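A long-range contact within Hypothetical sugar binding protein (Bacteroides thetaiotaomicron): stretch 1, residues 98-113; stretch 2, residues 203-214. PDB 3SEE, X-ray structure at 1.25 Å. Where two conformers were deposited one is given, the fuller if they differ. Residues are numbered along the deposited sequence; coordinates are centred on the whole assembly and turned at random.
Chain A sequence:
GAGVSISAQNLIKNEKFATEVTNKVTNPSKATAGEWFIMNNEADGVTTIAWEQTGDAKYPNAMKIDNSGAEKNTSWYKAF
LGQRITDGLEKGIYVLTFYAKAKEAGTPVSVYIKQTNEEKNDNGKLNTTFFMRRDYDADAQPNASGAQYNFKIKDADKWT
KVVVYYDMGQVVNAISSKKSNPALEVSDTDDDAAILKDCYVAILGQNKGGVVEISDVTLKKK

Stretch 1 (98-113) FYAKAKEAGTPVSVYI
Stretch 2, residues 203-214: ILGQNKGGVVEI

Two antiparallel ladders join the stretches. Strand 98-102 runs at 155° to strand 211-214, with axes approaching to 4.6 Å at their closest; Lys-101 N donates to Glu-213 O (2.9 Å) and, in return, Glu-213 N to Lys-101 O (2.8 Å). Lys-103 N to Val-211 O (3.0 Å) extends this register. In the second ladder Ser-110 N donates to Leu-204 O (2.8 Å) and Leu-204 N to Ser-110 O (2.9 Å). Type II turns, Glu-104 to Thr-107 and Asn-207 to Gly-210, interrupt the strands; Gly-106 (phi/psi 90/-4) would jam a CB against the preceding carbonyl.

Neighbouring side chains alternate between the faces of each ladder; the rotamer then sets where each tip goes. Lys-101 and Glu-213 share one face. Lys-101 is extended to CE and turns at chi4 (-77°), while Glu-213 is m at chi1 and extended at chi2 (chi3 88°); Lys-101 NZ lies 3.3 Å from Glu-213 OE2, a salt bridge whose hydrogen bond is weak. On the face of Ala-100 and Ala-102, Val-212 (t) places CG1 3.9 Å from Val-109 CG2 (Val-109 is p) and CG2 3.5 Å from Thr-107 CG2. Thr-107 is m, its OG1 donating to Glu-104 O (2.7 Å). Phe-98 (p, chi2 -87°) has Ile-203 CD1 over one ring face. Leu-204 (m, chi2 off-well at 95°) reaches Tyr-112 (p): Leu-204 CD1 lies 3.7 Å from Tyr-112 CE2. Water 4 links Glu-104 OE1 (2.7 Å) to Val-211 N (3.0 Å).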

# COMPACT_ATOMS: atom_id res chain seq x y z
N PHE A 98 2.83 8.44 -6.57
CA PHE A 98 4.25 8.34 -6.25
C PHE A 98 5.02 7.99 -7.51
O PHE A 98 4.43 7.80 -8.56
CB PHE A 98 4.54 7.34 -5.12
CG PHE A 98 4.05 5.94 -5.37
CD1 PHE A 98 2.75 5.58 -5.04
CD2 PHE A 98 4.87 4.97 -5.92
CE1 PHE A 98 2.28 4.30 -5.25
CE2 PHE A 98 4.40 3.69 -6.11
CZ PHE A 98 3.10 3.35 -5.78
N TYR A 99 6.33 7.98 -7.43
CA TYR A 99 7.17 7.57 -8.53
C TYR A 99 7.87 6.26 -8.16
O TYR A 99 8.25 6.05 -7.00
CB TYR A 99 8.19 8.65 -8.91
CG TYR A 99 7.52 9.79 -9.64
CD1 TYR A 99 6.85 10.78 -8.95
CD2 TYR A 99 7.49 9.82 -11.02
CE1 TYR A 99 6.15 11.79 -9.66
CE2 TYR A 99 6.82 10.81 -11.72
CZ TYR A 99 6.16 11.78 -11.04
OH TYR A 99 5.47 12.79 -11.72
N ALA A 100 7.99 5.37 -9.13
CA ALA A 100 8.60 4.08 -8.95
C ALA A 100 9.54 3.78 -10.09
O ALA A 100 9.33 4.22 -11.21
CB ALA A 100 7.51 2.99 -8.85
N LYS A 101 10.53 2.95 -9.78
CA LYS A 101 11.58 2.54 -10.72
C LYS A 101 11.78 1.04 -10.52
O LYS A 101 11.95 0.62 -9.38
CB LYS A 101 12.88 3.31 -10.36
CG LYS A 101 13.94 3.39 -11.45
CD LYS A 101 15.08 4.30 -11.02
CE LYS A 101 16.39 3.95 -11.69
NZ LYS A 101 17.04 2.75 -11.09
N ALA A 102 11.81 0.25 -11.59
CA ALA A 102 11.97 -1.20 -11.52
C ALA A 102 13.23 -1.65 -12.24
O ALA A 102 13.59 -1.09 -13.27
CB ALA A 102 10.79 -1.89 -12.14
N LYS A 103 13.84 -2.71 -11.74
CA LYS A 103 15.04 -3.26 -12.38
C LYS A 103 14.68 -3.96 -13.69
O LYS A 103 15.48 -3.94 -14.62
CB LYS A 103 15.73 -4.23 -11.42
CG LYS A 103 16.96 -4.92 -11.96
CD LYS A 103 17.62 -5.74 -10.83
CE LYS A 103 18.45 -6.90 -11.37
NZ LYS A 103 18.69 -7.89 -10.27
N GLU A 104 13.49 -4.55 -13.76
CA GLU A 104 13.02 -5.32 -14.92
C GLU A 104 11.73 -4.68 -15.46
O GLU A 104 10.79 -4.42 -14.68
CB GLU A 104 12.72 -6.76 -14.48
CG GLU A 104 13.92 -7.71 -14.26
CD GLU A 104 14.58 -7.73 -12.85
OE1 GLU A 104 13.95 -7.72 -11.73
OE2 GLU A 104 15.82 -7.86 -12.86
N ALA A 105 11.65 -4.47 -16.77
CA ALA A 105 10.42 -4.07 -17.43
C ALA A 105 9.26 -4.99 -17.04
O ALA A 105 9.42 -6.20 -16.98
CB ALA A 105 10.61 -4.10 -18.96
N GLY A 106 8.09 -4.40 -16.78
CA GLY A 106 6.90 -5.17 -16.47
C GLY A 106 6.68 -5.47 -15.00
O GLY A 106 5.67 -6.06 -14.63
N THR A 107 7.60 -5.08 -14.14
CA THR A 107 7.45 -5.35 -12.70
C THR A 107 6.31 -4.53 -12.13
O THR A 107 6.26 -3.34 -12.34
CB THR A 107 8.74 -4.97 -11.97
OG1 THR A 107 9.84 -5.72 -12.49
CG2 THR A 107 8.66 -5.30 -10.48
N PRO A 108 5.38 -5.17 -11.40
CA PRO A 108 4.31 -4.39 -10.78
C PRO A 108 4.69 -3.73 -9.47
O PRO A 108 5.49 -4.24 -8.70
CB PRO A 108 3.23 -5.43 -10.54
CG PRO A 108 3.95 -6.70 -10.42
CD PRO A 108 5.20 -6.62 -11.24
N VAL A 109 4.04 -2.60 -9.22
CA VAL A 109 4.03 -1.96 -7.92
C VAL A 109 2.57 -1.78 -7.51
O VAL A 109 1.70 -1.64 -8.36
CB VAL A 109 4.80 -0.64 -7.95
CG1 VAL A 109 4.15 0.39 -8.87
CG2 VAL A 109 5.05 -0.11 -6.55
N SER A 110 2.33 -1.79 -6.21
CA SER A 110 1.00 -1.96 -5.68
C SER A 110 0.75 -1.12 -4.46
O SER A 110 1.68 -0.71 -3.77
CB SER A 110 0.78 -3.43 -5.34
OG SER A 110 1.13 -4.27 -6.45
N VAL A 111 -0.52 -0.92 -4.17
CA VAL A 111 -1.01 -0.07 -3.10
C VAL A 111 -2.25 -0.69 -2.46
O VAL A 111 -3.10 -1.22 -3.18
CB VAL A 111 -1.52 1.27 -3.70
CG1 VAL A 111 -2.17 2.15 -2.63
CG2 VAL A 111 -0.40 1.97 -4.42
N TYR A 112 -2.44 -0.52 -1.16
CA TYR A 112 -3.75 -0.62 -0.53
C TYR A 112 -3.75 0.32 0.68
O TYR A 112 -2.69 0.79 1.12
CB TYR A 112 -4.13 -2.07 -0.16
CG TYR A 112 -3.25 -2.78 0.84
CD1 TYR A 112 -3.35 -2.52 2.20
CD2 TYR A 112 -2.30 -3.69 0.42
CE1 TYR A 112 -2.54 -3.17 3.11
CE2 TYR A 112 -1.48 -4.34 1.33
CZ TYR A 112 -1.61 -4.08 2.68
OH TYR A 112 -0.81 -4.71 3.62
N ILE A 113 -4.94 0.58 1.23
CA ILE A 113 -5.09 1.46 2.38
C ILE A 113 -6.05 0.76 3.33
O ILE A 113 -7.22 0.54 3.01
CB ILE A 113 -5.61 2.87 1.99
CG1 ILE A 113 -4.80 3.47 0.83
CG2 ILE A 113 -5.55 3.79 3.23
CD1 ILE A 113 -5.27 4.88 0.39
N ILE A 203 2.55 0.36 0.41
CA ILE A 203 3.11 0.34 -0.93
C ILE A 203 3.96 -0.93 -1.01
O ILE A 203 4.81 -1.19 -0.11
CB ILE A 203 3.94 1.60 -1.25
CG1 ILE A 203 3.03 2.84 -1.17
CG2 ILE A 203 4.64 1.46 -2.61
CD1 ILE A 203 3.77 4.19 -1.28
N LEU A 204 3.74 -1.75 -2.03
CA LEU A 204 4.30 -3.09 -2.14
C LEU A 204 4.83 -3.35 -3.51
O LEU A 204 4.34 -2.79 -4.49
CB LEU A 204 3.22 -4.16 -2.00
CG LEU A 204 2.31 -4.00 -0.81
CD1 LEU A 204 1.02 -3.26 -1.17
CD2 LEU A 204 1.99 -5.37 -0.21
N GLY A 205 5.79 -4.26 -3.60
CA GLY A 205 6.24 -4.84 -4.87
C GLY A 205 6.47 -6.31 -4.62
O GLY A 205 7.49 -6.69 -4.05
N GLN A 206 5.47 -7.13 -4.91
CA GLN A 206 5.43 -8.50 -4.44
C GLN A 206 6.12 -9.51 -5.33
O GLN A 206 6.39 -10.62 -4.90
CB GLN A 206 3.99 -8.95 -4.27
CG GLN A 206 3.22 -8.17 -3.22
CD GLN A 206 1.74 -8.44 -3.30
OE1 GLN A 206 1.05 -7.83 -4.11
NE2 GLN A 206 1.24 -9.41 -2.53
N ASN A 207 6.42 -9.16 -6.58
CA ASN A 207 6.89 -10.19 -7.49
C ASN A 207 8.25 -10.73 -7.09
O ASN A 207 9.18 -9.99 -6.84
CB ASN A 207 6.94 -9.69 -8.94
CG ASN A 207 5.60 -9.80 -9.63
OD1 ASN A 207 4.55 -9.82 -8.97
ND2 ASN A 207 5.63 -9.82 -10.97
N LYS A 208 8.37 -12.06 -7.12
CA LYS A 208 9.61 -12.79 -6.89
C LYS A 208 10.71 -12.21 -7.78
O LYS A 208 10.49 -12.02 -8.98
CB LYS A 208 9.35 -14.28 -7.24
CG LYS A 208 10.55 -15.21 -7.13
CD LYS A 208 10.20 -16.57 -7.67
N GLY A 209 11.88 -11.93 -7.23
CA GLY A 209 13.03 -11.51 -8.01
C GLY A 209 13.05 -10.07 -8.44
O GLY A 209 14.08 -9.61 -8.96
N GLY A 210 11.96 -9.35 -8.22
CA GLY A 210 11.85 -7.96 -8.65
C GLY A 210 12.51 -7.02 -7.67
O GLY A 210 12.73 -7.36 -6.50
N VAL A 211 12.85 -5.83 -8.16
CA VAL A 211 13.40 -4.79 -7.34
C VAL A 211 12.70 -3.51 -7.75
O VAL A 211 12.77 -3.09 -8.92
CB VAL A 211 14.93 -4.63 -7.52
CG1 VAL A 211 15.44 -3.47 -6.65
CG2 VAL A 211 15.68 -5.94 -7.23
N VAL A 212 11.99 -2.89 -6.80
CA VAL A 212 11.23 -1.65 -7.03
C VAL A 212 11.71 -0.58 -6.06
O VAL A 212 11.85 -0.85 -4.87
CB VAL A 212 9.70 -1.91 -6.88
CG1 VAL A 212 8.90 -0.64 -7.07
CG2 VAL A 212 9.23 -3.00 -7.86
N GLU A 213 11.93 0.61 -6.58
CA GLU A 213 12.27 1.78 -5.77
C GLU A 213 11.13 2.78 -5.82
O GLU A 213 10.47 2.93 -6.85
CB GLU A 213 13.55 2.39 -6.30
CG GLU A 213 14.73 1.44 -6.22
CD GLU A 213 15.88 1.90 -7.07
OE1 GLU A 213 16.72 2.68 -6.60
OE2 GLU A 213 15.94 1.49 -8.25
N ILE A 214 10.89 3.43 -4.68
CA ILE A 214 9.74 4.28 -4.46
C ILE A 214 10.19 5.64 -3.96
O ILE A 214 11.01 5.73 -3.04
CB ILE A 214 8.83 3.64 -3.38
CG1 ILE A 214 8.19 2.36 -3.92
CG2 ILE A 214 7.74 4.62 -2.89
CD1 ILE A 214 8.06 1.30 -2.88
O HOH W 1 14.94 -0.66 -9.33
O HOH W 2 18.18 4.17 -8.32
O HOH W 3 16.65 -9.57 -8.52
O HOH W 4 12.35 -5.61 -11.15
O HOH W 5 6.63 -6.60 -7.89
O HOH W 6 2.63 -6.40 -5.81